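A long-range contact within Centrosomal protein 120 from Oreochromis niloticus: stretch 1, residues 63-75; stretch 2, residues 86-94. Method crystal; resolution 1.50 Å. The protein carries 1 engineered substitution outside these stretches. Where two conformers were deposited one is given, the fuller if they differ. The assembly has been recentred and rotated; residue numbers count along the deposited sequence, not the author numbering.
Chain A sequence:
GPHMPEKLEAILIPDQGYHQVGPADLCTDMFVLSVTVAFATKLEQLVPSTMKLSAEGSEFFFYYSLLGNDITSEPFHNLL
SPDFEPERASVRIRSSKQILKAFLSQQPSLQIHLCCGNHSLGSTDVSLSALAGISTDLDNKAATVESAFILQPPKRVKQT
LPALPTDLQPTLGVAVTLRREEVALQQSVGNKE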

# COMPACT_ATOMS: atom_id res chain seq x y z
N TYR A 63 5.35 0.71 6.22
CA TYR A 63 5.84 1.86 5.47
C TYR A 63 5.59 1.64 3.99
O TYR A 63 5.80 0.54 3.47
CB TYR A 63 7.36 2.07 5.68
CG TYR A 63 7.94 2.94 4.60
CD1 TYR A 63 7.82 4.32 4.66
CD2 TYR A 63 8.57 2.38 3.48
CE1 TYR A 63 8.30 5.13 3.66
CE2 TYR A 63 9.05 3.19 2.46
CZ TYR A 63 8.92 4.57 2.57
OH TYR A 63 9.41 5.39 1.58
N TYR A 64 5.20 2.71 3.30
CA TYR A 64 5.22 2.69 1.85
C TYR A 64 5.30 4.11 1.33
O TYR A 64 4.99 5.07 2.03
CB TYR A 64 4.01 1.97 1.25
CG TYR A 64 2.67 2.45 1.74
CD1 TYR A 64 2.10 1.89 2.87
CD2 TYR A 64 1.96 3.43 1.05
CE1 TYR A 64 0.85 2.32 3.33
CE2 TYR A 64 0.73 3.85 1.48
CZ TYR A 64 0.17 3.30 2.62
OH TYR A 64 -1.06 3.72 3.06
N SER A 65 5.75 4.22 0.08
CA SER A 65 5.80 5.48 -0.64
C SER A 65 4.63 5.52 -1.61
O SER A 65 4.53 4.66 -2.49
CB SER A 65 7.12 5.58 -1.39
OG SER A 65 7.21 6.80 -2.08
N LEU A 66 3.75 6.51 -1.45
CA LEU A 66 2.58 6.66 -2.32
C LEU A 66 2.77 7.96 -3.10
O LEU A 66 2.69 9.05 -2.53
CB LEU A 66 1.29 6.68 -1.50
CG LEU A 66 -0.02 6.84 -2.30
CD1 LEU A 66 -0.24 5.68 -3.24
CD2 LEU A 66 -1.19 6.97 -1.36
N LEU A 67 3.03 7.82 -4.40
CA LEU A 67 3.34 8.95 -5.28
C LEU A 67 4.38 9.89 -4.66
O LEU A 67 4.21 11.12 -4.64
CB LEU A 67 2.08 9.70 -5.71
CG LEU A 67 1.04 8.88 -6.47
CD1 LEU A 67 -0.07 9.78 -6.99
CD2 LEU A 67 1.66 8.09 -7.60
N GLY A 68 5.45 9.31 -4.12
CA GLY A 68 6.51 10.11 -3.54
C GLY A 68 6.27 10.60 -2.13
O GLY A 68 7.09 11.36 -1.60
N ASN A 69 5.17 10.20 -1.50
CA ASN A 69 4.89 10.57 -0.11
C ASN A 69 5.24 9.40 0.80
O ASN A 69 4.72 8.30 0.62
CB ASN A 69 3.41 10.90 0.05
CG ASN A 69 3.01 12.12 -0.74
OD1 ASN A 69 3.23 13.25 -0.29
ND2 ASN A 69 2.44 11.91 -1.92
N ASP A 70 6.09 9.65 1.80
CA ASP A 70 6.46 8.61 2.75
C ASP A 70 5.33 8.46 3.77
O ASP A 70 4.93 9.43 4.41
CB ASP A 70 7.76 8.96 3.48
CG ASP A 70 8.98 8.84 2.58
OD1 ASP A 70 8.98 7.99 1.66
OD2 ASP A 70 9.94 9.61 2.78
N ILE A 71 4.81 7.24 3.89
CA ILE A 71 3.68 6.96 4.76
C ILE A 71 4.07 5.87 5.75
O ILE A 71 4.62 4.83 5.35
CB ILE A 71 2.43 6.58 3.93
CG1 ILE A 71 1.99 7.80 3.12
CG2 ILE A 71 1.32 6.03 4.84
CD1 ILE A 71 1.01 7.51 2.02
N THR A 72 3.81 6.11 7.03
CA THR A 72 3.99 5.10 8.06
C THR A 72 2.68 4.90 8.79
O THR A 72 1.93 5.85 9.02
CB THR A 72 5.08 5.47 9.08
OG1 THR A 72 4.70 6.66 9.77
CG2 THR A 72 6.43 5.66 8.40
N SER A 73 2.42 3.66 9.18
CA SER A 73 1.20 3.34 9.90
C SER A 73 1.41 3.38 11.41
O SER A 73 2.53 3.53 11.91
CB SER A 73 0.68 1.97 9.46
OG SER A 73 1.47 0.93 10.03
N GLU A 74 0.31 3.21 12.14
CA GLU A 74 0.34 3.29 13.59
C GLU A 74 1.11 2.11 14.18
O GLU A 74 0.80 0.96 13.86
CB GLU A 74 -1.10 3.27 14.11
CG GLU A 74 -1.22 3.25 15.61
CD GLU A 74 -1.35 4.64 16.20
OE1 GLU A 74 -0.93 5.61 15.53
OE2 GLU A 74 -1.89 4.76 17.32
N PRO A 75 2.09 2.35 15.03
CA PRO A 75 2.89 1.23 15.55
C PRO A 75 2.06 0.25 16.37
O PRO A 75 1.08 0.62 17.01
CB PRO A 75 3.93 1.94 16.42
CG PRO A 75 4.04 3.31 15.83
CD PRO A 75 2.66 3.66 15.37
N PRO A 86 -7.44 -1.18 11.08
CA PRO A 86 -7.35 -0.87 9.65
C PRO A 86 -7.08 0.62 9.48
O PRO A 86 -7.65 1.46 10.17
CB PRO A 86 -8.74 -1.25 9.11
CG PRO A 86 -9.37 -2.10 10.18
CD PRO A 86 -8.79 -1.63 11.47
N GLU A 87 -6.17 0.94 8.57
CA GLU A 87 -5.67 2.30 8.47
C GLU A 87 -5.46 2.68 7.02
O GLU A 87 -4.80 1.96 6.26
CB GLU A 87 -4.35 2.44 9.24
CG GLU A 87 -3.80 3.85 9.16
CD GLU A 87 -2.59 4.06 10.04
OE1 GLU A 87 -2.23 3.14 10.81
OE2 GLU A 87 -2.00 5.17 9.96
N ARG A 88 -6.04 3.82 6.62
CA ARG A 88 -6.01 4.30 5.25
C ARG A 88 -5.13 5.53 5.16
O ARG A 88 -5.15 6.39 6.05
CB ARG A 88 -7.43 4.68 4.81
CG ARG A 88 -7.52 5.13 3.35
CD ARG A 88 -8.93 5.50 2.97
NE ARG A 88 -9.84 4.38 3.12
CZ ARG A 88 -10.90 4.39 3.92
NH1 ARG A 88 -11.66 3.30 4.00
NH2 ARG A 88 -11.21 5.47 4.62
N ALA A 89 -4.39 5.64 4.05
CA ALA A 89 -3.72 6.87 3.68
C ALA A 89 -4.18 7.21 2.28
O ALA A 89 -4.31 6.32 1.43
CB ALA A 89 -2.19 6.73 3.67
N SER A 90 -4.46 8.49 2.03
CA SER A 90 -5.03 8.94 0.76
C SER A 90 -4.29 10.17 0.26
O SER A 90 -3.89 11.01 1.07
CB SER A 90 -6.50 9.35 0.94
OG SER A 90 -7.29 8.32 1.52
N VAL A 91 -4.17 10.30 -1.06
CA VAL A 91 -3.66 11.51 -1.69
C VAL A 91 -4.70 12.03 -2.66
O VAL A 91 -5.46 11.26 -3.26
CB VAL A 91 -2.31 11.29 -2.40
CG1 VAL A 91 -1.22 10.99 -1.38
CG2 VAL A 91 -2.41 10.16 -3.44
N ARG A 92 -4.73 13.34 -2.83
CA ARG A 92 -5.62 13.97 -3.79
C ARG A 92 -4.87 14.23 -5.09
O ARG A 92 -3.71 14.67 -5.08
CB ARG A 92 -6.16 15.30 -3.24
CG ARG A 92 -7.05 15.12 -2.03
CD ARG A 92 -7.46 16.50 -1.48
NE ARG A 92 -8.50 17.12 -2.30
CZ ARG A 92 -8.61 18.42 -2.51
NH1 ARG A 92 -7.73 19.26 -1.99
NH2 ARG A 92 -9.60 18.88 -3.26
N ILE A 93 -5.54 13.97 -6.21
CA ILE A 93 -4.94 14.10 -7.53
C ILE A 93 -5.86 14.94 -8.40
O ILE A 93 -7.07 14.69 -8.46
CB ILE A 93 -4.69 12.72 -8.17
CG1 ILE A 93 -3.72 11.90 -7.34
CG2 ILE A 93 -4.13 12.88 -9.59
CD1 ILE A 93 -3.68 10.43 -7.70
N ARG A 94 -5.30 15.96 -9.05
CA ARG A 94 -6.04 16.74 -10.03
C ARG A 94 -5.57 16.28 -11.41
O ARG A 94 -4.38 16.34 -11.71
CB ARG A 94 -5.77 18.23 -9.81
CG ARG A 94 -6.64 19.18 -10.66
CD ARG A 94 -6.38 20.62 -10.23
NE ARG A 94 -7.19 21.59 -10.97
CZ ARG A 94 -6.86 22.09 -12.16
NH1 ARG A 94 -5.74 21.73 -12.76
NH2 ARG A 94 -7.67 22.98 -12.74
O HOH W 1 -2.15 2.72 5.23
O HOH W 2 0.14 6.59 11.18

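The one direct hydrogen bond between the two stretches joins a backbone amide to a carboxylate. Glu74 N donates to Glu87 OE1 at 2.9 Å, and the angle at the hydrogen, 165°, is nearly straight. No backbone-to-backbone hydrogen bond crosses the contact. The strands face each other through side chains instead.

Stretch 1 is a hairpin. Strands 63-66 and 69-72 are joined by a type I' turn from Leu66 to Asn69. Gly68 sits in this turn at backbone angles that call for glycine. Asn69 ND2 donates to Leu66 O at 2.9 Å, which ties the side chain back to the turn. Strand 87-94 runs 15° from parallel to the first hairpin strand and nearly antiparallel to the second. Its axis comes within 9.4 Å of strand 63-66 and 8.9 Å of strand 69-72, a spacing that leaves room for side chains between them.

Glu87, Ala89, Val91 and Ile93 all point toward the hairpin, as alternation along a strand predicts. Ala89 CB has two close neighbours. Ile71 CD1 lies 3.7 Å from Ala89 CB, and Tyr64 OH lies 3.3 Å from the same CB. Val91 meets Leu66, with Leu66 CD2 and Val91 CG2 4.0 Å apart. Val91 CG1 is 3.8 Å from Asn69 ND2. At the turn, Leu67 CD1 reaches Ile93 CD1 at 3.7 Å. These are mainly apolar contacts, held by close packing.

Water extends the polar end. Water 1 lies 2.6 Å from Tyr64 OH and donates to Glu87 O at 2.9 Å, linking the phenol to the facing backbone. Water 2 donates to Thr72 O at 2.9 Å and to Glu87 OE2 at 2.8 Å. Both carboxylate oxygens of Glu87 therefore serve the contact, OE1 directly and OE2 through water.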